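Local coordinates for protein-glutamine gamma-glutamyltransferase 2 (PDB 1G0D) that cross-links proteins by joining glutamine side chains to lysines or other primary amines in a calcium-dependent acyl transfer that releases ammonia, at residues Tyr240-Pro246 / Lys268-Val274. Residues are numbered along the deposited sequence; the frame is centred on the assembly and turned at random.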
loop_
_atom_site.group_PDB
_atom_site.type_symbol
_atom_site.label_atom_id
_atom_site.label_comp_id
_atom_site.label_asym_id
_atom_site.label_seq_id
_atom_site.Cartn_x
_atom_site.Cartn_y
_atom_site.Cartn_z
ATOM N N TYR A 240 -6.915 -20.473 -1.473
ATOM C CA TYR A 240 -6.093 -19.902 -0.408
ATOM C C TYR A 240 -6.223 -20.804 0.777
ATOM O O TYR A 240 -6.507 -20.367 1.895
ATOM C CB TYR A 240 -6.610 -18.513 -0.052
ATOM C CG TYR A 240 -6.632 -17.574 -1.230
ATOM C CD1 TYR A 240 -5.449 -17.061 -1.772
ATOM C CD2 TYR A 240 -7.824 -17.247 -1.843
ATOM C CE1 TYR A 240 -5.471 -16.253 -2.902
ATOM C CE2 TYR A 240 -7.856 -16.444 -2.966
ATOM C CZ TYR A 240 -6.687 -15.956 -3.488
ATOM O OH TYR A 240 -6.756 -15.171 -4.614
ATOM N N THR A 241 -5.962 -22.075 0.518
ATOM C CA THR A 241 -6.156 -23.106 1.507
ATOM C C THR A 241 -5.869 -22.879 2.974
ATOM O O THR A 241 -6.795 -22.990 3.795
ATOM C CB THR A 241 -5.510 -24.424 1.059
ATOM O OG1 THR A 241 -4.159 -24.197 0.667
ATOM C CG2 THR A 241 -6.279 -24.982 -0.117
ATOM N N ASP A 242 -4.653 -22.547 3.362
ATOM C CA ASP A 242 -4.499 -22.441 4.805
ATOM C C ASP A 242 -4.245 -21.064 5.347
ATOM O O ASP A 242 -3.299 -20.847 6.101
ATOM C CB ASP A 242 -3.414 -23.405 5.258
ATOM C CG ASP A 242 -3.540 -24.763 4.588
ATOM O OD1 ASP A 242 -4.474 -25.527 4.963
ATOM O OD2 ASP A 242 -2.710 -25.056 3.684
ATOM N N GLY A 243 -5.111 -20.135 4.975
ATOM C CA GLY A 243 -4.933 -18.769 5.413
ATOM C C GLY A 243 -6.073 -17.887 5.000
ATOM O O GLY A 243 -7.089 -18.388 4.551
ATOM N N VAL A 244 -5.926 -16.575 5.170
ATOM C CA VAL A 244 -6.980 -15.656 4.791
ATOM C C VAL A 244 -6.769 -15.203 3.370
ATOM O O VAL A 244 -5.659 -14.915 2.970
ATOM C CB VAL A 244 -6.987 -14.409 5.696
ATOM C CG1 VAL A 244 -8.067 -13.475 5.226
ATOM C CG2 VAL A 244 -7.236 -14.798 7.157
ATOM N N ALA A 245 -7.822 -15.162 2.579
ATOM C CA ALA A 245 -7.656 -14.704 1.219
ATOM C C ALA A 245 -7.325 -13.216 1.259
ATOM O O ALA A 245 -7.894 -12.461 2.062
ATOM C CB ALA A 245 -8.925 -14.926 0.447
ATOM N N PRO A 246 -6.395 -12.771 0.394
ATOM C CA PRO A 246 -5.992 -11.364 0.329
ATOM C C PRO A 246 -7.128 -10.348 0.227
ATOM O O PRO A 246 -7.067 -9.282 0.829
ATOM C CB PRO A 246 -5.080 -11.321 -0.891
ATOM C CG PRO A 246 -4.482 -12.655 -0.925
ATOM C CD PRO A 246 -5.613 -13.585 -0.553
ATOM N N LYS A 268 -0.553 -15.740 5.988
ATOM C CA LYS A 268 -1.195 -16.194 4.750
ATOM C C LYS A 268 -2.577 -15.560 4.552
ATOM O O LYS A 268 -3.466 -15.788 5.366
ATOM C CB LYS A 268 -1.373 -17.701 4.787
ATOM C CG LYS A 268 -0.087 -18.496 4.837
ATOM C CD LYS A 268 -0.358 -19.949 4.480
ATOM C CE LYS A 268 0.686 -20.856 5.028
ATOM N NZ LYS A 268 0.883 -20.527 6.456
ATOM N N TYR A 269 -2.803 -14.808 3.475
ATOM C CA TYR A 269 -1.843 -14.561 2.389
ATOM C C TYR A 269 -1.976 -13.095 1.988
ATOM O O TYR A 269 -2.800 -12.378 2.501
ATOM C CB TYR A 269 -2.197 -15.410 1.143
ATOM C CG TYR A 269 -2.216 -16.934 1.329
ATOM C CD1 TYR A 269 -1.037 -17.707 1.290
ATOM C CD2 TYR A 269 -3.416 -17.597 1.519
ATOM C CE1 TYR A 269 -1.088 -19.118 1.444
ATOM C CE2 TYR A 269 -3.477 -18.983 1.673
ATOM C CZ TYR A 269 -2.331 -19.752 1.641
ATOM O OH TYR A 269 -2.472 -21.134 1.845
ATOM N N GLY A 270 -1.192 -12.658 1.029
ATOM C CA GLY A 270 -1.337 -11.292 0.596
ATOM C C GLY A 270 -1.163 -11.182 -0.912
ATOM O O GLY A 270 -0.691 -12.114 -1.579
ATOM N N GLN A 271 -1.592 -10.045 -1.451
ATOM C CA GLN A 271 -1.434 -9.730 -2.868
ATOM C C GLN A 271 -0.892 -8.286 -2.946
ATOM O O GLN A 271 -0.886 -7.595 -1.930
ATOM C CB GLN A 271 -2.757 -9.913 -3.603
ATOM C CG GLN A 271 -2.812 -11.290 -4.217
ATOM C CD GLN A 271 -4.216 -11.822 -4.449
ATOM O OE1 GLN A 271 -5.205 -11.067 -4.555
ATOM N NE2 GLN A 271 -4.308 -13.145 -4.540
ATOM N N CYS A 272 -0.458 -7.822 -4.122
ATOM C CA CYS A 272 0.152 -6.498 -4.218
ATOM C C CYS A 272 -0.416 -5.325 -3.428
ATOM O O CYS A 272 0.356 -4.677 -2.723
ATOM C CB CYS A 272 0.402 -6.103 -5.673
ATOM S SG CYS A 272 -0.972 -5.519 -6.557
ATOM N N TRP A 273 -1.711 -5.036 -3.480
ATOM C CA TRP A 273 -2.225 -3.899 -2.685
ATOM C C TRP A 273 -2.210 -4.134 -1.147
ATOM O O TRP A 273 -2.208 -3.169 -0.378
ATOM C CB TRP A 273 -3.638 -3.474 -3.140
ATOM C CG TRP A 273 -4.646 -4.398 -2.655
ATOM C CD1 TRP A 273 -5.311 -4.340 -1.466
ATOM C CD2 TRP A 273 -5.014 -5.635 -3.264
ATOM N NE1 TRP A 273 -6.059 -5.471 -1.290
ATOM C CE2 TRP A 273 -5.895 -6.289 -2.383
ATOM C CE3 TRP A 273 -4.679 -6.261 -4.472
ATOM C CZ2 TRP A 273 -6.448 -7.542 -2.671
ATOM C CZ3 TRP A 273 -5.222 -7.491 -4.755
ATOM C CH2 TRP A 273 -6.096 -8.121 -3.861
ATOM N N VAL A 274 -2.212 -5.389 -0.687
ATOM C CA VAL A 274 -2.135 -5.677 0.755
ATOM C C VAL A 274 -0.695 -5.471 1.303
ATOM O O VAL A 274 -0.512 -5.146 2.486
ATOM C CB VAL A 274 -2.534 -7.130 1.061
ATOM C CG1 VAL A 274 -2.438 -7.372 2.526
ATOM C CG2 VAL A 274 -3.911 -7.382 0.647
HETATM O O HOH W 1 -7.622 -6.794 0.753
#
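Two groups bond the phenol oxygen of Y240. Q271 NE2 donates to Y240 OH across the contact at 3.2 Å, with the oxygen in the amide plane, and E555 OE1 bonds the same hydroxyl from elsewhere in the chain. The Q271 amide and the Y240 ring are turned 57° apart. R235 O takes another hydrogen bond from NE2, so the amide is held in its rotation.

Y269 fills the bend of 240-246. With CG anti to the carbonyl carbon (chi1 -60°), the ring reaches along the loop to D242. There D242 N donates to Y269 OH at 3.0 Å. Y240 O lies in the ring plane at the edge, 3.3 Å from Y269 CE2. K268 CB sits over the centre of one ring face. A phenylalanine at Y269 would probably keep the ring contacts but leave D242 N without its hydroxyl acceptor.

The backbones are tied by V244 N to K268 O (2.6 Å) and Y269 N to V244 O (2.9 Å). Both polar atoms of the cis peptide between K268 and Y269 are thus bonded to V244; the cis geometry puts C=O and N-H on the same side.

P246 lies crosswise to the Q271 side chain, with P246 CG 3.6 Å from Q271 CD. One water accepts from W273 NE1 and donates to P246 O.

Q271 occupies the N-cap position of the helix that begins at C272, the active-site cysteine. W273 also meets Y515, important for catalysis, edge-to-face. The contact therefore ties the 240-246 loop by backbone, phenol and amide bonds to the few residues just before the active-site cysteine.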